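Local coordinates for protein 3,4-dihydroxybenzoate decarboxylase (Enterobacter cloacae, PDB 5NY5) that catalyses the prenylated-FMN-dependent decarboxylation of 3,4-dihydroxybenzoate and, in the reverse direction, the regioselective para-carboxylation of catechols, at residues I216-C221 with T328-L333; P288-Y293 with H436-S441; E345-F350 with Q381-L386; V370-P375 with D462-W467. All coordinates share one frame; numbering follows the deposited sequence.

Contact 1: I216-C221 with T328-L333; sequences IYIGAC and TTLAGL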
# COMPACT_ATOMS: atom_id res chain seq x y z
N ILE A 216 -48.59 5.13 1.46
CA ILE A 216 -48.33 5.50 2.85
C ILE A 216 -47.06 4.82 3.35
O ILE A 216 -46.17 5.47 3.91
CB ILE A 216 -49.54 5.15 3.73
CG1 ILE A 216 -50.76 5.96 3.30
CG2 ILE A 216 -49.21 5.41 5.19
CD1 ILE A 216 -51.98 5.76 4.18
N TYR A 217 -46.96 3.50 3.16
CA TYR A 217 -45.78 2.77 3.60
C TYR A 217 -44.51 3.33 2.98
O TYR A 217 -43.48 3.46 3.65
CB TYR A 217 -45.93 1.29 3.26
CG TYR A 217 -46.63 0.46 4.32
CD1 TYR A 217 -46.24 0.51 5.65
CD2 TYR A 217 -47.68 -0.38 3.98
CE1 TYR A 217 -46.87 -0.25 6.61
CE2 TYR A 217 -48.32 -1.15 4.93
CZ TYR A 217 -47.91 -1.08 6.24
OH TYR A 217 -48.55 -1.84 7.19
N ILE A 218 -44.56 3.68 1.69
CA ILE A 218 -43.37 4.14 0.99
C ILE A 218 -43.01 5.55 1.41
O ILE A 218 -41.85 5.85 1.72
CB ILE A 218 -43.58 4.04 -0.53
CG1 ILE A 218 -43.72 2.57 -0.96
CG2 ILE A 218 -42.45 4.71 -1.28
CD1 ILE A 218 -44.14 2.39 -2.40
N GLY A 219 -44.00 6.45 1.44
CA GLY A 219 -43.73 7.83 1.79
C GLY A 219 -43.30 8.02 3.23
O GLY A 219 -42.56 8.96 3.54
N ALA A 220 -43.73 7.12 4.12
CA ALA A 220 -43.41 7.26 5.53
C ALA A 220 -41.92 7.09 5.82
O ALA A 220 -41.46 7.49 6.89
CB ALA A 220 -44.21 6.26 6.36
N CYS A 221 -41.17 6.50 4.89
CA CYS A 221 -39.75 6.25 5.10
C CYS A 221 -38.86 7.43 4.75
O CYS A 221 -37.66 7.38 5.02
CB CYS A 221 -39.32 5.02 4.30
SG CYS A 221 -40.16 3.50 4.77
N THR A 328 -35.75 -3.69 0.55
CA THR A 328 -34.98 -2.92 -0.42
C THR A 328 -35.79 -1.76 -0.99
O THR A 328 -35.27 -0.66 -1.19
CB THR A 328 -34.50 -3.83 -1.55
OG1 THR A 328 -33.59 -4.81 -1.03
CG2 THR A 328 -33.80 -3.01 -2.63
N THR A 329 -37.08 -1.99 -1.25
CA THR A 329 -37.94 -0.91 -1.75
C THR A 329 -38.12 0.17 -0.69
O THR A 329 -37.87 1.35 -0.95
CB THR A 329 -39.29 -1.47 -2.17
OG1 THR A 329 -39.13 -2.33 -3.30
CG2 THR A 329 -40.24 -0.34 -2.53
N LEU A 330 -38.54 -0.23 0.51
CA LEU A 330 -38.88 0.75 1.53
C LEU A 330 -37.65 1.53 2.00
O LEU A 330 -37.75 2.72 2.32
CB LEU A 330 -39.56 0.06 2.72
CG LEU A 330 -40.88 -0.62 2.38
CD1 LEU A 330 -41.47 -1.31 3.60
CD2 LEU A 330 -41.87 0.38 1.80
N ALA A 331 -36.49 0.89 2.03
CA ALA A 331 -35.28 1.56 2.49
C ALA A 331 -34.48 2.20 1.36
O ALA A 331 -33.87 3.25 1.56
CB ALA A 331 -34.38 0.58 3.25
N GLY A 332 -34.48 1.59 0.17
CA GLY A 332 -33.64 2.07 -0.91
C GLY A 332 -34.14 3.33 -1.58
O GLY A 332 -33.33 4.17 -1.99
N LEU A 333 -35.45 3.48 -1.71
CA LEU A 333 -35.99 4.70 -2.31
C LEU A 333 -35.62 5.94 -1.53
O LEU A 333 -35.22 6.94 -2.15
CB LEU A 333 -37.51 4.56 -2.48
CG LEU A 333 -37.96 3.60 -3.58
CD1 LEU A 333 -39.47 3.49 -3.62
CD2 LEU A 333 -37.42 4.06 -4.93
O HOH W 1 -39.74 3.86 0.63
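Leu330, on the long helix 324-346, presses against Tyr217 and Ile218 of the short helix 214-219. This small helix-to-helix packing in the buried middle of the chain joins the Rift-related, flavin-binding region of a UbiD-family enzyme to helix 324-346, most of which belongs to the C-terminal region. The apolar part rests on a few branches. CD2 of Leu330 lies 4.0 Å from CG1 of Ile218, the two side chains crossing at about a right angle, and the same methyl sits 3.9 Å from the carbonyl oxygen of Tyr217. Further along the helix, CD1 of Leu333 meets CG2 of Ile218 at 4.0 Å. With CG1 beside its backbone N (chi1 -66°) and CG2 beside its carbonyl carbon, Ile218 offers one branch to each leucine. The tyrosine ring instead leads away, its hydroxyl bonded to the backbone oxygen of Leu151 and its side chain touching Ile169, which contacts prenylated FMN when the cofactor, absent from this apo model, is bound. Polar bridging falls to a single water, which donates to two backbone carbonyls, 3.1 Å to Ile218 O and 2.8 Å to Leu330 O, and so spans the gap between the helices. Cys221 completes the interface: its CB approaches Leu330 O to 3.4 Å, and its SG, set beside its own backbone N, settles 4.0 Å from CB of Leu330.

Contact 2: P288-Y293 with H436-S441; sequences PEFPGY and HQLDPS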
# COMPACT_ATOMS: atom_id res chain seq x y z
N PRO A 288 -34.80 -12.45 10.97
CA PRO A 288 -33.94 -12.19 9.81
C PRO A 288 -33.87 -10.69 9.54
O PRO A 288 -34.90 -10.01 9.46
CB PRO A 288 -34.63 -12.94 8.67
CG PRO A 288 -35.40 -14.01 9.35
CD PRO A 288 -35.85 -13.45 10.66
N GLU A 289 -32.66 -10.18 9.40
CA GLU A 289 -32.43 -8.77 9.13
C GLU A 289 -32.21 -8.54 7.64
O GLU A 289 -32.04 -9.48 6.86
CB GLU A 289 -31.23 -8.26 9.94
CG GLU A 289 -31.35 -8.47 11.44
CD GLU A 289 -32.43 -7.62 12.07
OE1 GLU A 289 -32.83 -7.93 13.21
OE2 GLU A 289 -32.88 -6.64 11.44
N PHE A 290 -32.21 -7.27 7.25
CA PHE A 290 -32.06 -6.94 5.84
C PHE A 290 -30.72 -7.37 5.22
O PHE A 290 -30.73 -7.68 4.02
CB PHE A 290 -32.30 -5.44 5.63
CG PHE A 290 -31.20 -4.55 6.14
CD1 PHE A 290 -30.16 -4.18 5.31
CD2 PHE A 290 -31.23 -4.06 7.43
CE1 PHE A 290 -29.14 -3.36 5.77
CE2 PHE A 290 -30.22 -3.24 7.89
CZ PHE A 290 -29.18 -2.89 7.06
N PRO A 291 -29.59 -7.41 5.93
CA PRO A 291 -28.36 -7.91 5.28
C PRO A 291 -28.44 -9.38 4.89
O PRO A 291 -27.67 -9.81 4.03
CB PRO A 291 -27.27 -7.67 6.34
CG PRO A 291 -27.81 -6.61 7.20
CD PRO A 291 -29.28 -6.90 7.28
N GLY A 292 -29.33 -10.16 5.49
CA GLY A 292 -29.50 -11.56 5.14
C GLY A 292 -29.23 -12.53 6.27
O GLY A 292 -29.28 -13.75 6.04
N TYR A 293 -28.94 -12.06 7.48
CA TYR A 293 -28.63 -12.92 8.61
C TYR A 293 -29.68 -12.72 9.69
O TYR A 293 -30.40 -11.72 9.72
CB TYR A 293 -27.23 -12.61 9.16
CG TYR A 293 -26.17 -12.53 8.09
CD1 TYR A 293 -25.44 -13.66 7.73
CD2 TYR A 293 -25.89 -11.34 7.45
CE1 TYR A 293 -24.47 -13.59 6.75
CE2 TYR A 293 -24.92 -11.26 6.47
CZ TYR A 293 -24.21 -12.39 6.13
OH TYR A 293 -23.24 -12.31 5.16
N HIS A 436 -22.55 0.11 9.91
CA HIS A 436 -23.79 -0.44 10.44
C HIS A 436 -23.48 -1.69 11.25
O HIS A 436 -22.63 -2.49 10.86
CB HIS A 436 -24.78 -0.76 9.31
CG HIS A 436 -26.20 -0.87 9.77
ND1 HIS A 436 -26.63 -1.84 10.64
CD2 HIS A 436 -27.29 -0.13 9.47
CE1 HIS A 436 -27.92 -1.70 10.87
NE2 HIS A 436 -28.35 -0.67 10.16
N GLN A 437 -24.18 -1.85 12.37
CA GLN A 437 -23.93 -2.97 13.27
C GLN A 437 -24.33 -4.31 12.68
O GLN A 437 -23.79 -5.34 13.10
CB GLN A 437 -24.68 -2.75 14.59
CG GLN A 437 -24.19 -1.56 15.39
CD GLN A 437 -23.12 -1.94 16.39
OE1 GLN A 437 -22.93 -3.12 16.69
NE2 GLN A 437 -22.43 -0.94 16.92
N LEU A 438 -25.26 -4.34 11.73
CA LEU A 438 -25.79 -5.60 11.23
C LEU A 438 -24.95 -6.21 10.11
O LEU A 438 -25.25 -7.32 9.67
CB LEU A 438 -27.23 -5.42 10.76
CG LEU A 438 -28.22 -5.27 11.92
CD1 LEU A 438 -29.63 -5.08 11.41
CD2 LEU A 438 -28.14 -6.48 12.84
N ASP A 439 -23.92 -5.51 9.64
CA ASP A 439 -22.93 -6.14 8.78
C ASP A 439 -22.00 -6.98 9.65
O ASP A 439 -21.29 -6.43 10.49
CB ASP A 439 -22.14 -5.09 8.01
CG ASP A 439 -21.14 -5.70 7.03
OD1 ASP A 439 -20.84 -6.90 7.11
OD2 ASP A 439 -20.65 -4.95 6.16
N PRO A 440 -21.99 -8.31 9.49
CA PRO A 440 -21.17 -9.14 10.38
C PRO A 440 -19.68 -8.98 10.14
O PRO A 440 -18.89 -9.28 11.05
CB PRO A 440 -21.63 -10.57 10.06
CG PRO A 440 -22.89 -10.42 9.28
CD PRO A 440 -22.77 -9.12 8.55
N SER A 441 -19.26 -8.52 8.97
CA SER A 441 -17.85 -8.28 8.70
C SER A 441 -17.34 -6.99 9.32
O SER A 441 -16.13 -6.75 9.31
CB SER A 441 -17.59 -8.27 7.20
OG SER A 441 -18.14 -7.12 6.59
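Phe290 points the edge of its ring at one face of the His436 imidazole, a T-shaped pair with centroids 5.3 Å apart and planes at 81°. The two side chains meet tip to tip, CE2 and CZ of Phe290 each 3.9 Å from His436 NE2. CG of Phe290 sits between its backbone N and carbonyl carbon (chi1 72°), and from there the ring extends to the histidine. Next to them, CD1 of Leu438 lies 3.6 Å from OE2 of Glu289 and also touches CE2 of Phe290, while its CB packs 3.8 Å from CG of Pro291. Elsewhere in the contact a CH-pi interaction places CG of Pro440 over one face of the Tyr293 ring, 3.8 Å from the centroid and 21° off the ring normal.

Each loop sets its own side chains. Type I turns run from Glu289 to Gly292 and from His436 to Asp439; within the second, the N-H of Leu438 meets His436 ND1 in the ring plane at 3.1 Å and nearly straight, which helps fix the imidazole's rotation. An Asx turn follows: Asp439 OD1 accepts from Ser441 N at 2.9 Å and from Ser441 OG, both on one face of the carboxylate. Lys396 forms a salt bridge with Asp439 OD2 and a hydrogen bond with Ser441 OG. Further out, Phe364 meets both Phe290 and His436 edge-to-face. Across the loops the chemistry is thus mainly apolar and aromatic, whereas polar groups turn to partners within their own loop, to Lys396, to the flavin-binding Arg171 (salt-bridged by Glu289 OE1) and, through Tyr293 OH, to Thr419 of the second subunit.

Contact 3: E345-F350 with Q381-L386; sequences EAIPGF and QGQAAL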
# COMPACT_ATOMS: atom_id res chain seq x y z
N GLU A 345 -27.38 19.02 -6.21
CA GLU A 345 -27.06 20.32 -5.65
C GLU A 345 -25.58 20.65 -5.83
O GLU A 345 -25.23 21.76 -6.25
CB GLU A 345 -27.44 20.35 -4.17
CG GLU A 345 -27.22 21.68 -3.49
CD GLU A 345 -26.74 21.53 -2.06
OE1 GLU A 345 -25.56 21.16 -1.86
OE2 GLU A 345 -27.53 21.78 -1.12
N ALA A 346 -24.70 19.70 -5.54
CA ALA A 346 -23.27 19.97 -5.60
C ALA A 346 -22.75 19.96 -7.03
O ALA A 346 -21.93 20.81 -7.40
CB ALA A 346 -22.51 18.97 -4.74
N ILE A 347 -23.20 19.01 -7.85
CA ILE A 347 -22.74 18.88 -9.23
C ILE A 347 -23.95 18.76 -10.15
O ILE A 347 -24.38 17.64 -10.46
CB ILE A 347 -21.80 17.68 -9.40
CG1 ILE A 347 -20.93 17.47 -8.17
CG2 ILE A 347 -20.91 17.87 -10.62
CD1 ILE A 347 -20.11 16.21 -8.21
N PRO A 348 -24.52 19.87 -10.62
CA PRO A 348 -25.74 19.78 -11.42
C PRO A 348 -25.50 19.11 -12.77
O PRO A 348 -24.52 19.39 -13.46
CB PRO A 348 -26.16 21.24 -11.60
CG PRO A 348 -25.46 21.98 -10.49
CD PRO A 348 -24.17 21.26 -10.29
N GLY A 349 -26.42 18.23 -13.15
CA GLY A 349 -26.38 17.58 -14.44
C GLY A 349 -25.39 16.45 -14.58
O GLY A 349 -25.24 15.92 -15.69
N PHE A 350 -24.72 16.05 -13.50
CA PHE A 350 -23.67 15.04 -13.57
C PHE A 350 -24.22 13.65 -13.27
O PHE A 350 -24.11 12.74 -14.09
CB PHE A 350 -22.54 15.41 -12.59
CG PHE A 350 -21.33 14.53 -12.69
CD1 PHE A 350 -20.66 14.39 -13.89
CD2 PHE A 350 -20.83 13.88 -11.57
CE1 PHE A 350 -19.53 13.60 -13.98
CE2 PHE A 350 -19.71 13.09 -11.65
CZ PHE A 350 -19.06 12.95 -12.86
N GLN A 381 -16.18 12.09 -10.39
CA GLN A 381 -16.84 10.83 -10.06
C GLN A 381 -16.53 10.41 -8.64
O GLN A 381 -17.41 9.90 -7.92
CB GLN A 381 -16.46 9.73 -11.06
CG GLN A 381 -15.01 9.27 -11.01
CD GLN A 381 -14.12 10.05 -11.94
OE1 GLN A 381 -14.35 11.24 -12.20
NE2 GLN A 381 -13.10 9.39 -12.47
N GLY A 382 -15.29 10.61 -8.19
CA GLY A 382 -14.97 10.37 -6.80
C GLY A 382 -15.63 11.37 -5.88
O GLY A 382 -16.01 11.02 -4.75
N GLN A 383 -15.79 12.61 -6.33
CA GLN A 383 -16.56 13.58 -5.56
C GLN A 383 -17.99 13.10 -5.36
O GLN A 383 -18.55 13.21 -4.27
CB GLN A 383 -16.54 14.94 -6.25
CG GLN A 383 -17.20 16.05 -5.45
CD GLN A 383 -16.49 16.34 -4.14
OE1 GLN A 383 -15.27 16.22 -4.05
NE2 GLN A 383 -17.25 16.71 -3.13
N ALA A 384 -18.59 12.53 -6.41
CA ALA A 384 -19.95 12.01 -6.30
C ALA A 384 -20.01 10.87 -5.29
O ALA A 384 -20.99 10.75 -4.54
CB ALA A 384 -20.45 11.54 -7.66
N ALA A 385 -18.98 10.02 -5.25
CA ALA A 385 -18.96 8.92 -4.30
C ALA A 385 -18.81 9.43 -2.87
O ALA A 385 -19.43 8.91 -1.95
CB ALA A 385 -17.84 7.95 -4.64
N LEU A 386 -17.99 10.46 -2.68
CA LEU A 386 -17.83 11.04 -1.35
C LEU A 386 -19.12 11.69 -0.87
O LEU A 386 -19.43 11.64 0.33
CB LEU A 386 -16.69 12.06 -1.36
CG LEU A 386 -15.31 11.48 -1.69
CD1 LEU A 386 -14.27 12.57 -1.75
CD2 LEU A 386 -14.93 10.42 -0.67
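Ile347, the first residue to leave helical backbone angles (phi -131°, psi 87°) at the end of helix 324-346, lies opposite Ala384 of helix 380-391, their CA atoms 8.0 Å apart. From this turn two apolar side chains reach over to the helix. Ile347 extends CD1 obliquely across Gln383, ending 4.0 Å from its CG methylene. The glutamine starts with CG anti to the backbone N (chi1 -175°) and then bends at chi2, its amide going elsewhere: NE2 donates to the backbone oxygen of Leu389 in the third subunit.

Helix 380-391 is the connection of a beta-alpha-beta crossover, linking the parallel neighbours 365-370 and 397-401 of the C-terminal mixed sheet, and Phe350 touches both this helix and Val370 at the end of strand 365-370.

The phenylalanine ring approaches rim first. Its CG is anti to the backbone N (chi1 -173°), and the ring beyond has CE2 4.0 Å from CA of Gln381, which lies in the ring plane, and 3.9 Å from Gln381 N. CB of Ala384 also stands at the ring edge, 4.3 Å from CE2 of Phe350. The Gln381 amide has partners of its own: OE1 accepts from the N-H of Gly379, while NE2 donates to Glu378 and to Asp462 OD1.

Contact 4: V370-P375 with D462-W467; sequences VKKRQP and DCTVPW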
# COMPACT_ATOMS: atom_id res chain seq x y z
N VAL A 370 -22.98 8.19 -13.63
CA VAL A 370 -22.58 9.56 -13.94
C VAL A 370 -22.29 9.65 -15.43
O VAL A 370 -22.12 8.65 -16.13
CB VAL A 370 -21.36 10.01 -13.13
CG1 VAL A 370 -21.66 9.93 -11.64
CG2 VAL A 370 -20.15 9.16 -13.47
N LYS A 371 -22.25 10.89 -15.92
CA LYS A 371 -21.95 11.17 -17.32
C LYS A 371 -20.90 12.27 -17.37
O LYS A 371 -21.18 13.42 -17.03
CB LYS A 371 -23.21 11.59 -18.08
CG LYS A 371 -22.98 11.91 -19.55
CD LYS A 371 -24.26 12.38 -20.21
CE LYS A 371 -24.05 12.66 -21.69
NZ LYS A 371 -25.26 13.29 -22.31
N LYS A 372 -19.69 11.92 -17.79
CA LYS A 372 -18.64 12.92 -17.99
C LYS A 372 -18.90 13.65 -19.30
O LYS A 372 -18.87 13.05 -20.38
CB LYS A 372 -17.27 12.26 -17.98
CG LYS A 372 -16.90 11.66 -16.63
CD LYS A 372 -15.60 10.88 -16.70
CE LYS A 372 -15.33 10.15 -15.41
NZ LYS A 372 -14.20 9.20 -15.55
N ARG A 373 -19.18 14.95 -19.19
CA ARG A 373 -19.54 15.76 -20.34
C ARG A 373 -18.40 16.63 -20.85
O ARG A 373 -18.45 17.09 -21.99
CB ARG A 373 -20.73 16.65 -19.98
CG ARG A 373 -21.81 15.93 -19.19
CD ARG A 373 -22.49 16.85 -18.20
NE ARG A 373 -21.60 17.27 -17.12
CZ ARG A 373 -21.97 18.07 -16.12
NH1 ARG A 373 -23.20 18.54 -16.07
NH2 ARG A 373 -21.09 18.39 -15.18
N GLN A 374 -17.38 16.85 -20.03
CA GLN A 374 -16.30 17.77 -20.34
C GLN A 374 -15.07 17.31 -19.59
O GLN A 374 -15.18 16.51 -18.65
CB GLN A 374 -16.68 19.21 -19.97
CG GLN A 374 -17.42 19.32 -18.66
CD GLN A 374 -17.92 20.72 -18.40
OE1 GLN A 374 -17.46 21.68 -19.02
NE2 GLN A 374 -18.87 20.85 -17.48
N PRO A 375 -13.87 17.77 -19.98
CA PRO A 375 -12.66 17.36 -19.25
C PRO A 375 -12.71 17.63 -17.76
O PRO A 375 -12.20 16.81 -16.97
CB PRO A 375 -11.56 18.18 -19.94
CG PRO A 375 -12.07 18.43 -21.30
CD PRO A 375 -13.55 18.61 -21.15
N ASP A 462 -14.19 2.66 -8.81
CA ASP A 462 -14.37 3.59 -9.92
C ASP A 462 -14.30 2.81 -11.22
O ASP A 462 -13.22 2.51 -11.73
CB ASP A 462 -13.33 4.70 -9.88
CG ASP A 462 -13.46 5.67 -11.04
OD1 ASP A 462 -12.47 6.36 -11.35
OD2 ASP A 462 -14.54 5.73 -11.66
N CYS A 463 -15.47 2.49 -11.78
CA CYS A 463 -15.56 1.76 -13.04
C CYS A 463 -15.96 2.67 -14.19
O CYS A 463 -16.50 2.18 -15.19
CB CYS A 463 -16.54 0.60 -12.91
SG CYS A 463 -16.15 -0.50 -11.57
N THR A 464 -15.73 3.97 -14.06
CA THR A 464 -15.98 4.90 -15.15
C THR A 464 -14.76 4.99 -16.04
O THR A 464 -13.62 4.86 -15.59
CB THR A 464 -16.34 6.29 -14.61
OG1 THR A 464 -15.20 6.89 -14.00
CG2 THR A 464 -17.45 6.18 -13.58
N VAL A 465 -15.01 5.19 -17.33
CA VAL A 465 -13.91 5.32 -18.29
C VAL A 465 -13.21 6.66 -18.06
O VAL A 465 -13.89 7.70 -17.98
CB VAL A 465 -14.45 5.22 -19.72
CG1 VAL A 465 -13.31 5.32 -20.72
CG2 VAL A 465 -15.21 3.93 -19.90
N PRO A 466 -11.89 6.68 -17.92
CA PRO A 466 -11.18 7.96 -17.83
C PRO A 466 -11.52 8.84 -19.02
O PRO A 466 -11.62 8.36 -20.15
CB PRO A 466 -9.70 7.55 -17.82
CG PRO A 466 -9.71 6.15 -17.31
CD PRO A 466 -10.97 5.53 -17.82
N TRP A 467 -11.69 10.14 -18.75
CA TRP A 467 -12.16 11.06 -19.78
C TRP A 467 -11.33 10.97 -21.05
O TRP A 467 -11.87 11.00 -22.16
CB TRP A 467 -12.14 12.49 -19.24
CG TRP A 467 -12.26 13.51 -20.32
CD1 TRP A 467 -11.25 14.19 -20.92
CD2 TRP A 467 -13.47 13.95 -20.95
NE1 TRP A 467 -11.75 15.03 -21.88
CE2 TRP A 467 -13.11 14.90 -21.92
CE3 TRP A 467 -14.82 13.63 -20.78
CZ2 TRP A 467 -14.05 15.54 -22.71
CZ3 TRP A 467 -15.75 14.27 -21.57
CH2 TRP A 467 -15.36 15.21 -22.53
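At the C-terminal ends of parallel strands 365-370 and 455-462 in the mixed sheet, two loops run side by side, joined by Lys372 and Trp467; the directions of 370-375 and 464-467 are 20° apart. The lysine begins with CG beside its backbone N (chi1 -66°) and is extended beyond CG toward the second loop. Its NZ donates to Thr464 OG1 at 3.0 Å and to Val465 O at 2.9 Å, lying well above the plane of that carbonyl, and it also forms a salt bridge with Glu378. Three partners thus hold the ammonium in place. The threonine hydroxyl in turn donates to OD2 of Asp462, 2.7 Å away on the syn side of the carboxylate.

Asp462 is the head of an Asx turn, OD2 taking the Thr464 N-H as well (3.2 Å), just where strand 455-462 gives out. Because both strands run parallel to 397-401, which lies between them, their exits fall at one end of the sheet, and the loops that follow meet there. Closest to the strands, CG2 of Val370 touches CG2 of Thr464 at 4.0 Å.

At the other end the Trp467 indole lies flat against the backbone of Gln374 and Pro375. CA of Pro375 sits 3.6 Å from the centroid of the five-membered ring, just 11° off its normal, in a CH-pi contact, while Pro375 CD packs against Trp467 CZ2. Lys372 O instead meets the ring at its edge, in plane, 3.6 Å from CZ3 of Trp467.

How the contacts relate
Contacts 1 and 2 both join the Rift-related region to the C-terminal region and interleave along the sequence; their centres are 19 Å apart, and both lie near flavin-binding residues. Helix 324-346 carries contact 1 near its start and contact 3 at its end, centres 24 Å apart. Contact 1 closes before contacts 3 and 4 open, and contact 3 falls within the span of contact 2. Contacts 3 and 4, centres 11 Å apart, alternate along the chain, lie around the C-terminal mixed sheet and touch: Pro348 O with Arg373 NH1, and Phe350 O with Lys371 N, are probable hydrogen bonds. Contacts 2 and 4 reach the second subunit, and contacts 3 and 4 the third, so these contacts lie beside subunit interfaces.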